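Local coordinates for protein pumilio homolog 23 (Arabidopsis thaliana, PDB 5WZJ) that binds RNA in a sequence-specific way through packed pumilio repeats, recognises 18S rRNA, and probably regulates translation and mRNA stability, at residues A[462-467]-A[496-501]; A[508-513]-A[545-550]; A[523-528]-A[551-556]. All coordinates share one frame; numbering follows the deposited sequence.

Contact 1: A[462-467]-A[496-501]; sequences TAKDSS and FGELSL. With nucleotides of chain B.
K464 NZ donates to E498 OE1 over 2.7 Å, a hydrogen bond that is part of a salt bridge. The ammonium comes from above the carboxylate plane, 41° out of it. The second oxygen is also near, with E498 OE2 at 3.0 Å from K464 NZ. K464 has its CG beside the backbone N (chi1 -62°). From there the extended chain carries NZ out to the E498 carboxylate; it crosses the E498 and L499 side chains at about a right angle. E498 is extended too and is exposed, so solvent probably screens this pair. L499 supplies the apolar half of the contact. Its CD2 methyl lies 3.7 Å from A463 CB and 3.9 Å from K464 CG. With an alanine here in place of K464, E498 would probably be left without its mate across the contact, and L499 CD2 would lose the cover of the lysine chain.

Past K464 the chain turns to the RNA. D465 OD1 accepts from S467 N over 2.7 Å, a capping bond at the turn into the next helix, and also from G468 N. S467 OG donates to N3 of A3 of chain B over 2.8 Å, on the minor-groove edge of the base. S466 OG donates to O4' of A3 of chain B over 3.1 Å, on the ribose. K424 is a further hydrogen-bond partner of S467 OG.

The contact joins the successive repeats Pumilio 7 and Pumilio 8 of the superhelix. Segment 462-467 is the end of helix 456-463 and the turn after it, in Pumilio 7; helix 496-501 is in Pumilio 8. From helix 496-501, L499 packs on V509 of helix 503-514 and F496 on I524 of helix 518-530.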
loop_
_atom_site.group_PDB
_atom_site.type_symbol
_atom_site.label_atom_id
_atom_site.label_comp_id
_atom_site.label_asym_id
_atom_site.label_seq_id
_atom_site.Cartn_x
_atom_site.Cartn_y
_atom_site.Cartn_z
ATOM N N THR A 462 -9.141 7.501 -23.820
ATOM C CA THR A 462 -8.305 7.659 -22.634
ATOM C C THR A 462 -9.139 8.098 -21.439
ATOM O O THR A 462 -8.990 7.568 -20.332
ATOM C CB THR A 462 -7.191 8.676 -22.905
ATOM O OG1 THR A 462 -6.451 8.279 -24.070
ATOM C CG2 THR A 462 -6.234 8.796 -21.686
ATOM N N ALA A 463 -10.042 9.061 -21.655
ATOM C CA ALA A 463 -10.876 9.563 -20.568
ATOM C C ALA A 463 -11.795 8.482 -20.012
ATOM O O ALA A 463 -12.114 8.494 -18.821
ATOM C CB ALA A 463 -11.704 10.752 -21.052
ATOM N N LYS A 464 -12.225 7.547 -20.851
ATOM C CA LYS A 464 -13.103 6.467 -20.418
ATOM C C LYS A 464 -12.361 5.347 -19.710
ATOM O O LYS A 464 -12.998 4.388 -19.280
ATOM C CB LYS A 464 -13.855 5.885 -21.617
ATOM C CG LYS A 464 -14.760 6.893 -22.325
ATOM C CD LYS A 464 -15.460 6.265 -23.523
ATOM C CE LYS A 464 -16.101 7.350 -24.376
ATOM N NZ LYS A 464 -16.779 6.815 -25.592
ATOM N N ASP A 465 -11.043 5.432 -19.598
ATOM C CA ASP A 465 -10.244 4.405 -18.947
ATOM C C ASP A 465 -9.951 4.856 -17.523
ATOM O O ASP A 465 -9.576 6.010 -17.302
ATOM C CB ASP A 465 -8.939 4.162 -19.715
ATOM C CG ASP A 465 -8.092 3.056 -19.102
ATOM O OD1 ASP A 465 -7.396 3.309 -18.090
ATOM O OD2 ASP A 465 -8.112 1.937 -19.643
ATOM N N SER A 466 -10.117 3.944 -16.560
ATOM C CA SER A 466 -9.968 4.322 -15.157
ATOM C C SER A 466 -8.530 4.681 -14.790
ATOM O O SER A 466 -8.318 5.380 -13.789
ATOM C CB SER A 466 -10.484 3.197 -14.246
ATOM O OG SER A 466 -9.756 2.001 -14.465
ATOM N N SER A 467 -7.542 4.233 -15.571
ATOM C CA SER A 467 -6.176 4.733 -15.420
ATOM C C SER A 467 -5.892 5.930 -16.330
ATOM O O SER A 467 -5.283 6.916 -15.889
ATOM C CB SER A 467 -5.165 3.617 -15.711
ATOM O OG SER A 467 -5.376 2.510 -14.846
ATOM N N PHE A 496 -19.160 14.100 -23.077
ATOM C CA PHE A 496 -19.251 14.354 -21.649
ATOM C C PHE A 496 -20.407 13.590 -21.022
ATOM O O PHE A 496 -20.315 13.189 -19.856
ATOM C CB PHE A 496 -19.368 15.855 -21.390
ATOM C CG PHE A 496 -18.097 16.603 -21.692
ATOM C CD1 PHE A 496 -17.002 16.506 -20.835
ATOM C CD2 PHE A 496 -17.982 17.373 -22.840
ATOM C CE1 PHE A 496 -15.815 17.187 -21.105
ATOM C CE2 PHE A 496 -16.787 18.064 -23.117
ATOM C CZ PHE A 496 -15.709 17.964 -22.247
ATOM N N GLY A 497 -21.486 13.365 -21.778
ATOM C CA GLY A 497 -22.602 12.596 -21.242
ATOM C C GLY A 497 -22.200 11.174 -20.892
ATOM O O GLY A 497 -22.435 10.703 -19.776
ATOM N N GLU A 498 -21.558 10.483 -21.840
ATOM C CA GLU A 498 -21.104 9.118 -21.592
ATOM C C GLU A 498 -20.067 9.075 -20.476
ATOM O O GLU A 498 -20.105 8.184 -19.618
ATOM C CB GLU A 498 -20.542 8.519 -22.881
ATOM C CG GLU A 498 -20.214 7.044 -22.762
ATOM C CD GLU A 498 -19.438 6.518 -23.954
ATOM O OE1 GLU A 498 -19.423 7.195 -25.009
ATOM O OE2 GLU A 498 -18.839 5.426 -23.826
ATOM N N LEU A 499 -19.150 10.050 -20.450
ATOM C CA LEU A 499 -18.136 10.086 -19.400
ATOM C C LEU A 499 -18.758 10.235 -18.018
ATOM O O LEU A 499 -18.271 9.643 -17.045
ATOM C CB LEU A 499 -17.160 11.233 -19.655
ATOM C CG LEU A 499 -15.990 10.972 -20.580
ATOM C CD1 LEU A 499 -15.247 12.286 -20.800
ATOM C CD2 LEU A 499 -15.086 9.922 -19.952
ATOM N N SER A 500 -19.809 11.055 -17.898
ATOM C CA SER A 500 -20.402 11.287 -16.585
ATOM C C SER A 500 -20.978 10.006 -16.001
ATOM O O SER A 500 -21.034 9.853 -14.773
ATOM C CB SER A 500 -21.489 12.363 -16.670
ATOM O OG SER A 500 -22.650 11.872 -17.320
ATOM N N LEU A 501 -21.392 9.074 -16.864
ATOM C CA LEU A 501 -21.947 7.807 -16.410
ATOM C C LEU A 501 -20.869 6.858 -15.892
ATOM O O LEU A 501 -21.169 5.991 -15.065
ATOM C CB LEU A 501 -22.739 7.159 -17.543
ATOM C CG LEU A 501 -23.787 8.083 -18.171
ATOM C CD1 LEU A 501 -24.526 7.412 -19.323
ATOM C CD2 LEU A 501 -24.768 8.569 -17.118
ATOM P P A B 3 -10.684 2.067 -7.445
ATOM O OP1 A B 3 -11.262 0.782 -6.959
ATOM O OP2 A B 3 -9.907 2.937 -6.527
ATOM O "O5'" A B 3 -9.780 1.722 -8.711
ATOM C "C5'" A B 3 -10.303 0.982 -9.810
ATOM C "C4'" A B 3 -9.287 0.863 -10.921
ATOM O "O4'" A B 3 -9.021 2.174 -11.479
ATOM C "C3'" A B 3 -7.909 0.339 -10.521
ATOM O "O3'" A B 3 -7.863 -1.076 -10.457
ATOM C "C2'" A B 3 -6.990 0.933 -11.588
ATOM O "O2'" A B 3 -7.026 0.171 -12.788
ATOM C "C1'" A B 3 -7.664 2.277 -11.859
ATOM N N9 A B 3 -7.050 3.388 -11.112
ATOM C C8 A B 3 -7.597 4.105 -10.071
ATOM N N7 A B 3 -6.807 5.068 -9.637
ATOM C C5 A B 3 -5.678 4.975 -10.464
ATOM C C6 A B 3 -4.478 5.702 -10.535
ATOM N N6 A B 3 -4.184 6.718 -9.720
ATOM N N1 A B 3 -3.570 5.353 -11.482
ATOM C C2 A B 3 -3.845 4.336 -12.301
ATOM N N3 A B 3 -4.940 3.577 -12.331
ATOM C C4 A B 3 -5.820 3.949 -11.380
#

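Contact 2: A[508-513]-A[545-550]; sequences TVEKCF and LRKLDI. With nucleotides of chain B.
F513 has its CG anti to the backbone N (chi1 -172°), and L548 has its CG anti to the carbonyl carbon (chi1 -83°). Both side chains start toward the opposite segment, and they slide past each other in opposite directions. L548 CG ends up over the middle of the F513 ring, 3.6 Å from the ring centroid and 8° off the normal. This is a CH-pi contact on one face. L548 CD2 also lies 3.6 Å from F513 CD2. V509 CG1 adds a looser apolar touch on the same leucine methyl.

Helix 503-514 is in the repeat Pumilio 8 and carries a base-reading side chain, as such helices do in pumilio repeats. E510 OE1 accepts two bonds from guanosine G1 of chain B. N1 of G1 of chain B is 2.9 Å from E510 OE1 and N2 of G1 of chain B is 3.1 Å from it, so one oxygen takes the N1 and N2 donors of the guanine's Watson-Crick edge. E510 OE2 is hydrogen-bonded to Y543, which helps fix the turn of the carboxylate.

K547 crosses E510 at about a right angle and touches it with its carbon chain. K547 CD lies 3.5 Å from E510 CG, and K547 CE lies 3.2 Å from E510 OE2. The chain bends at its last torsion, and K547 NZ stays 4.1 Å from E510 OE2, too far for a salt bridge. Its ammonium pairs instead with D514. D549, with positive phi, closes helix 541-547 in a Schellman motif. Its side chain then caps the next helix at G552 N.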
loop_
_atom_site.group_PDB
_atom_site.type_symbol
_atom_site.label_atom_id
_atom_site.label_comp_id
_atom_site.label_asym_id
_atom_site.label_seq_id
_atom_site.Cartn_x
_atom_site.Cartn_y
_atom_site.Cartn_z
ATOM N N THR A 508 -13.476 13.245 -14.276
ATOM C CA THR A 508 -12.891 13.964 -15.399
ATOM C C THR A 508 -13.835 15.047 -15.912
ATOM O O THR A 508 -13.392 16.151 -16.253
ATOM C CB THR A 508 -12.521 12.978 -16.509
ATOM O OG1 THR A 508 -11.717 11.920 -15.961
ATOM C CG2 THR A 508 -11.748 13.681 -17.621
ATOM N N VAL A 509 -15.142 14.763 -15.960
ATOM C CA VAL A 509 -16.112 15.791 -16.345
ATOM C C VAL A 509 -16.009 16.991 -15.410
ATOM O O VAL A 509 -15.967 18.147 -15.848
ATOM C CB VAL A 509 -17.538 15.212 -16.355
ATOM C CG1 VAL A 509 -18.555 16.320 -16.613
ATOM C CG2 VAL A 509 -17.657 14.116 -17.404
ATOM N N GLU A 510 -15.964 16.723 -14.105
ATOM C CA GLU A 510 -15.817 17.768 -13.097
ATOM C C GLU A 510 -14.589 18.627 -13.344
ATOM O O GLU A 510 -14.636 19.853 -13.206
ATOM C CB GLU A 510 -15.672 17.134 -11.723
ATOM C CG GLU A 510 -16.873 17.071 -10.861
ATOM C CD GLU A 510 -16.554 16.291 -9.612
ATOM O OE1 GLU A 510 -16.566 15.036 -9.678
ATOM O OE2 GLU A 510 -16.225 16.937 -8.591
ATOM N N LYS A 511 -13.450 17.986 -13.603
ATOM C CA LYS A 511 -12.207 18.736 -13.698
ATOM C C LYS A 511 -12.094 19.459 -15.034
ATOM O O LYS A 511 -11.502 20.540 -15.095
ATOM C CB LYS A 511 -11.027 17.796 -13.434
ATOM C CG LYS A 511 -11.177 17.138 -12.060
ATOM C CD LYS A 511 -9.957 16.391 -11.588
ATOM C CE LYS A 511 -10.230 15.736 -10.228
ATOM N NZ LYS A 511 -9.086 14.909 -9.749
ATOM N N CYS A 512 -12.674 18.900 -16.095
ATOM C CA CYS A 512 -12.829 19.669 -17.327
ATOM C C CYS A 512 -13.696 20.892 -17.090
ATOM O O CYS A 512 -13.327 22.014 -17.464
ATOM C CB CYS A 512 -13.440 18.805 -18.429
ATOM S SG CYS A 512 -12.328 17.557 -19.106
ATOM N N PHE A 513 -14.864 20.686 -16.474
ATOM C CA PHE A 513 -15.776 21.794 -16.205
ATOM C C PHE A 513 -15.070 22.908 -15.444
ATOM O O PHE A 513 -15.157 24.088 -15.814
ATOM C CB PHE A 513 -16.995 21.279 -15.429
ATOM C CG PHE A 513 -18.093 22.293 -15.267
ATOM C CD1 PHE A 513 -18.083 23.181 -14.198
ATOM C CD2 PHE A 513 -19.137 22.355 -16.178
ATOM C CE1 PHE A 513 -19.099 24.114 -14.038
ATOM C CE2 PHE A 513 -20.158 23.282 -16.025
ATOM C CZ PHE A 513 -20.137 24.163 -14.952
ATOM N N LEU A 545 -24.533 16.256 -10.574
ATOM C CA LEU A 545 -25.657 17.120 -10.918
ATOM C C LEU A 545 -25.728 18.333 -10.000
ATOM O O LEU A 545 -26.062 19.434 -10.458
ATOM C CB LEU A 545 -26.969 16.323 -10.872
ATOM C CG LEU A 545 -27.158 15.260 -11.966
ATOM C CD1 LEU A 545 -28.315 14.322 -11.649
ATOM C CD2 LEU A 545 -27.376 15.905 -13.324
ATOM N N ARG A 546 -25.382 18.160 -8.719
ATOM C CA ARG A 546 -25.423 19.269 -7.767
ATOM C C ARG A 546 -24.251 20.225 -7.962
ATOM O O ARG A 546 -24.425 21.449 -7.916
ATOM C CB ARG A 546 -25.430 18.736 -6.330
ATOM C CG ARG A 546 -26.811 18.531 -5.714
ATOM C CD ARG A 546 -26.727 18.086 -4.245
ATOM N NE ARG A 546 -26.409 16.662 -4.092
ATOM C CZ ARG A 546 -25.230 16.182 -3.694
ATOM N NH1 ARG A 546 -25.050 14.870 -3.589
ATOM N NH2 ARG A 546 -24.231 17.004 -3.394
ATOM N N LYS A 547 -23.048 19.688 -8.163
ATOM C CA LYS A 547 -21.866 20.536 -8.276
ATOM C C LYS A 547 -21.907 21.410 -9.526
ATOM O O LYS A 547 -21.435 22.552 -9.496
ATOM C CB LYS A 547 -20.607 19.671 -8.274
ATOM C CG LYS A 547 -19.287 20.443 -8.256
ATOM C CD LYS A 547 -18.140 19.520 -8.668
ATOM C CE LYS A 547 -16.767 20.065 -8.304
ATOM N NZ LYS A 547 -16.191 20.934 -9.362
ATOM N N LEU A 548 -22.444 20.896 -10.631
ATOM C CA LEU A 548 -22.597 21.674 -11.852
ATOM C C LEU A 548 -23.956 22.367 -11.941
ATOM O O LEU A 548 -24.195 23.084 -12.912
ATOM C CB LEU A 548 -22.383 20.789 -13.086
ATOM C CG LEU A 548 -20.926 20.547 -13.531
ATOM C CD1 LEU A 548 -20.061 20.029 -12.396
ATOM C CD2 LEU A 548 -20.849 19.596 -14.731
ATOM N N ASP A 549 -24.836 22.168 -10.955
ATOM C CA ASP A 549 -26.166 22.782 -10.922
ATOM C C ASP A 549 -26.920 22.535 -12.224
ATOM O O ASP A 549 -27.400 23.458 -12.882
ATOM C CB ASP A 549 -26.072 24.281 -10.618
ATOM C CG ASP A 549 -27.431 24.912 -10.367
ATOM O OD1 ASP A 549 -28.416 24.170 -10.141
ATOM O OD2 ASP A 549 -27.514 26.155 -10.409
ATOM N N ILE A 550 -27.010 21.260 -12.606
ATOM C CA ILE A 550 -27.603 20.927 -13.894
ATOM C C ILE A 550 -29.084 21.291 -13.906
ATOM O O ILE A 550 -29.611 21.759 -14.923
ATOM C CB ILE A 550 -27.353 19.441 -14.221
ATOM C CG1 ILE A 550 -25.848 19.186 -14.386
ATOM C CG2 ILE A 550 -28.072 19.027 -15.498
ATOM C CD1 ILE A 550 -25.193 20.054 -15.491
ATOM O "O5'" G B 1 -17.686 7.560 -2.116
ATOM C "C5'" G B 1 -18.467 6.585 -2.794
ATOM C "C4'" G B 1 -18.303 6.681 -4.292
ATOM O "O4'" G B 1 -18.910 7.910 -4.775
ATOM C "C3'" G B 1 -16.868 6.736 -4.811
ATOM O "O3'" G B 1 -16.275 5.446 -4.919
ATOM C "C2'" G B 1 -17.024 7.446 -6.154
ATOM O "O2'" G B 1 -17.459 6.538 -7.155
ATOM C "C1'" G B 1 -18.168 8.426 -5.860
ATOM N N9 G B 1 -17.670 9.769 -5.501
ATOM C C8 G B 1 -17.281 10.218 -4.256
ATOM N N7 G B 1 -16.872 11.460 -4.253
ATOM C C5 G B 1 -16.995 11.857 -5.583
ATOM C C6 G B 1 -16.701 13.104 -6.199
ATOM O O6 G B 1 -16.260 14.135 -5.668
ATOM N N1 G B 1 -16.968 13.074 -7.571
ATOM C C2 G B 1 -17.454 11.989 -8.265
ATOM N N2 G B 1 -17.639 12.163 -9.586
ATOM N N3 G B 1 -17.734 10.818 -7.700
ATOM C C4 G B 1 -17.483 10.825 -6.368
#

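Contact 3: A[523-528]-A[551-556]; sequences AIASEL and DGYASR
Y553 leaves its helix toward A525 and S526, with CG anti to the backbone N (chi1 173°). From CB the ring runs out across the A525 methyl. Y553 CG lies 4.1 Å from A525 CB, and Y553 CD2 lies 4.0 Å from A525 CB. A525 CB sits over one face of the ring, offset toward the rim. It is 4.2 Å from the Y553 ring centroid and 19° off the normal, a CH-pi contact. Further out, Y553 CE2 comes within 3.8 Å of the backbone S526 N.

The contact joins two helices at the C-terminal end of the superhelix. Segment 523-528, on helix 518-530, lies in the repeat Pumilio 8, and the short helix 550-555 follows later in the chain. The nearest atom of the contact is about 9 Å from the bound RNA, so the pair takes no direct part in binding it. W560 meets Y553 edge-to-face.

At the tip, Y553 OH lies 3.9 Å from S526 CB, and it has a weak hydrogen bond with E522. S555, at the end of helix 550-555, bonds back to D551 O with both N and OG.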
loop_
_atom_site.group_PDB
_atom_site.type_symbol
_atom_site.label_atom_id
_atom_site.label_comp_id
_atom_site.label_asym_id
_atom_site.label_seq_id
_atom_site.Cartn_x
_atom_site.Cartn_y
_atom_site.Cartn_z
ATOM N N ALA A 523 -21.581 23.964 -22.744
ATOM C CA ALA A 523 -21.611 22.767 -23.581
ATOM C C ALA A 523 -21.602 21.494 -22.736
ATOM O O ALA A 523 -22.375 20.567 -22.994
ATOM C CB ALA A 523 -20.434 22.776 -24.560
ATOM N N ILE A 524 -20.746 21.440 -21.712
ATOM C CA ILE A 524 -20.726 20.277 -20.820
ATOM C C ILE A 524 -22.064 20.130 -20.103
ATOM O O ILE A 524 -22.606 19.024 -19.979
ATOM C CB ILE A 524 -19.569 20.387 -19.811
ATOM C CG1 ILE A 524 -18.211 20.239 -20.505
ATOM C CG2 ILE A 524 -19.726 19.330 -18.698
ATOM C CD1 ILE A 524 -17.054 20.718 -19.633
ATOM N N ALA A 525 -22.598 21.241 -19.587
ATOM C CA ALA A 525 -23.862 21.182 -18.855
ATOM C C ALA A 525 -24.985 20.697 -19.759
ATOM O O ALA A 525 -25.838 19.899 -19.343
ATOM C CB ALA A 525 -24.189 22.554 -18.269
ATOM N N SER A 526 -24.979 21.153 -21.011
ATOM C CA SER A 526 -25.972 20.718 -21.982
ATOM C C SER A 526 -25.880 19.215 -22.237
ATOM O O SER A 526 -26.903 18.536 -22.395
ATOM C CB SER A 526 -25.772 21.515 -23.273
ATOM O OG SER A 526 -26.723 21.165 -24.255
ATOM N N GLU A 527 -24.658 18.671 -22.283
ATOM C CA GLU A 527 -24.507 17.242 -22.533
ATOM C C GLU A 527 -24.976 16.410 -21.341
ATOM O O GLU A 527 -25.611 15.363 -21.523
ATOM C CB GLU A 527 -23.055 16.918 -22.890
ATOM C CG GLU A 527 -22.657 17.460 -24.255
ATOM C CD GLU A 527 -21.263 17.021 -24.689
ATOM O OE1 GLU A 527 -20.541 17.839 -25.304
ATOM O OE2 GLU A 527 -20.892 15.862 -24.422
ATOM N N LEU A 528 -24.681 16.853 -20.114
ATOM C CA LEU A 528 -25.162 16.111 -18.950
ATOM C C LEU A 528 -26.681 16.171 -18.851
ATOM O O LEU A 528 -27.316 15.222 -18.371
ATOM C CB LEU A 528 -24.541 16.652 -17.665
ATOM C CG LEU A 528 -23.013 16.629 -17.544
ATOM C CD1 LEU A 528 -22.588 16.689 -16.089
ATOM C CD2 LEU A 528 -22.430 15.416 -18.239
ATOM N N ASP A 551 -29.767 21.116 -12.769
ATOM C CA ASP A 551 -31.175 21.505 -12.681
ATOM C C ASP A 551 -31.353 23.005 -12.909
ATOM O O ASP A 551 -32.281 23.426 -13.609
ATOM C CB ASP A 551 -31.756 21.105 -11.322
ATOM C CG ASP A 551 -31.936 19.602 -11.174
ATOM O OD1 ASP A 551 -32.035 18.901 -12.201
ATOM O OD2 ASP A 551 -31.990 19.128 -10.022
ATOM N N GLY A 552 -30.469 23.825 -12.324
ATOM C CA GLY A 552 -30.566 25.266 -12.513
ATOM C C GLY A 552 -30.282 25.696 -13.940
ATOM O O GLY A 552 -30.878 26.654 -14.441
ATOM N N TYR A 553 -29.360 24.999 -14.612
ATOM C CA TYR A 553 -29.113 25.265 -16.024
ATOM C C TYR A 553 -30.351 24.975 -16.870
ATOM O O TYR A 553 -30.682 25.738 -17.785
ATOM C CB TYR A 553 -27.919 24.441 -16.527
ATOM C CG TYR A 553 -27.727 24.565 -18.018
ATOM C CD1 TYR A 553 -27.320 25.768 -18.585
ATOM C CD2 TYR A 553 -27.993 23.495 -18.864
ATOM C CE1 TYR A 553 -27.161 25.892 -19.953
ATOM C CE2 TYR A 553 -27.838 23.611 -20.238
ATOM C CZ TYR A 553 -27.424 24.810 -20.776
ATOM O OH TYR A 553 -27.275 24.936 -22.142
ATOM N N ALA A 554 -31.047 23.873 -16.581
ATOM C CA ALA A 554 -32.242 23.540 -17.350
ATOM C C ALA A 554 -33.363 24.546 -17.107
ATOM O O ALA A 554 -34.050 24.960 -18.049
ATOM C CB ALA A 554 -32.715 22.127 -16.999
ATOM N N SER A 555 -33.559 24.951 -15.851
ATOM C CA SER A 555 -34.728 25.734 -15.463
ATOM C C SER A 555 -34.510 27.238 -15.609
ATOM O O SER A 555 -35.376 27.932 -16.145
ATOM C CB SER A 555 -35.136 25.385 -14.025
ATOM O OG SER A 555 -34.157 25.786 -13.085
ATOM N N ARG A 556 -33.374 27.764 -15.144
ATOM C CA ARG A 556 -33.048 29.189 -15.262
ATOM C C ARG A 556 -31.689 29.352 -15.927
ATOM O O ARG A 556 -30.721 29.777 -15.283
ATOM C CB ARG A 556 -33.039 29.889 -13.898
ATOM C CG ARG A 556 -34.272 29.718 -13.047
ATOM C CD ARG A 556 -35.492 30.282 -13.730
ATOM N NE ARG A 556 -35.649 31.732 -13.609
ATOM C CZ ARG A 556 -36.455 32.326 -12.726
ATOM N NH1 ARG A 556 -36.565 33.648 -12.707
ATOM N NH2 ARG A 556 -37.160 31.598 -11.866
#

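The three contacts lie together at the C-terminal end of the superhelix. Contact 1 closes before contact 2 opens, while the segments of contacts 2 and 3 alternate along the chain. The centres of contacts 1 and 2 lie about 13 Å apart, those of contacts 2 and 3 about 10 Å, and those of contacts 1 and 3 about 19 Å. Helices 496-501, 503-514 and 518-530 come in succession, and each supplies a segment to one contact. V509 packs on L499 and I524, and L528 on L548 and S500, so the contacts pack against one another. Contacts 1 and 2 carry RNA-binding residues, at A3 and G1 of chain B; contact 3 joins helices beyond the RNA's reach.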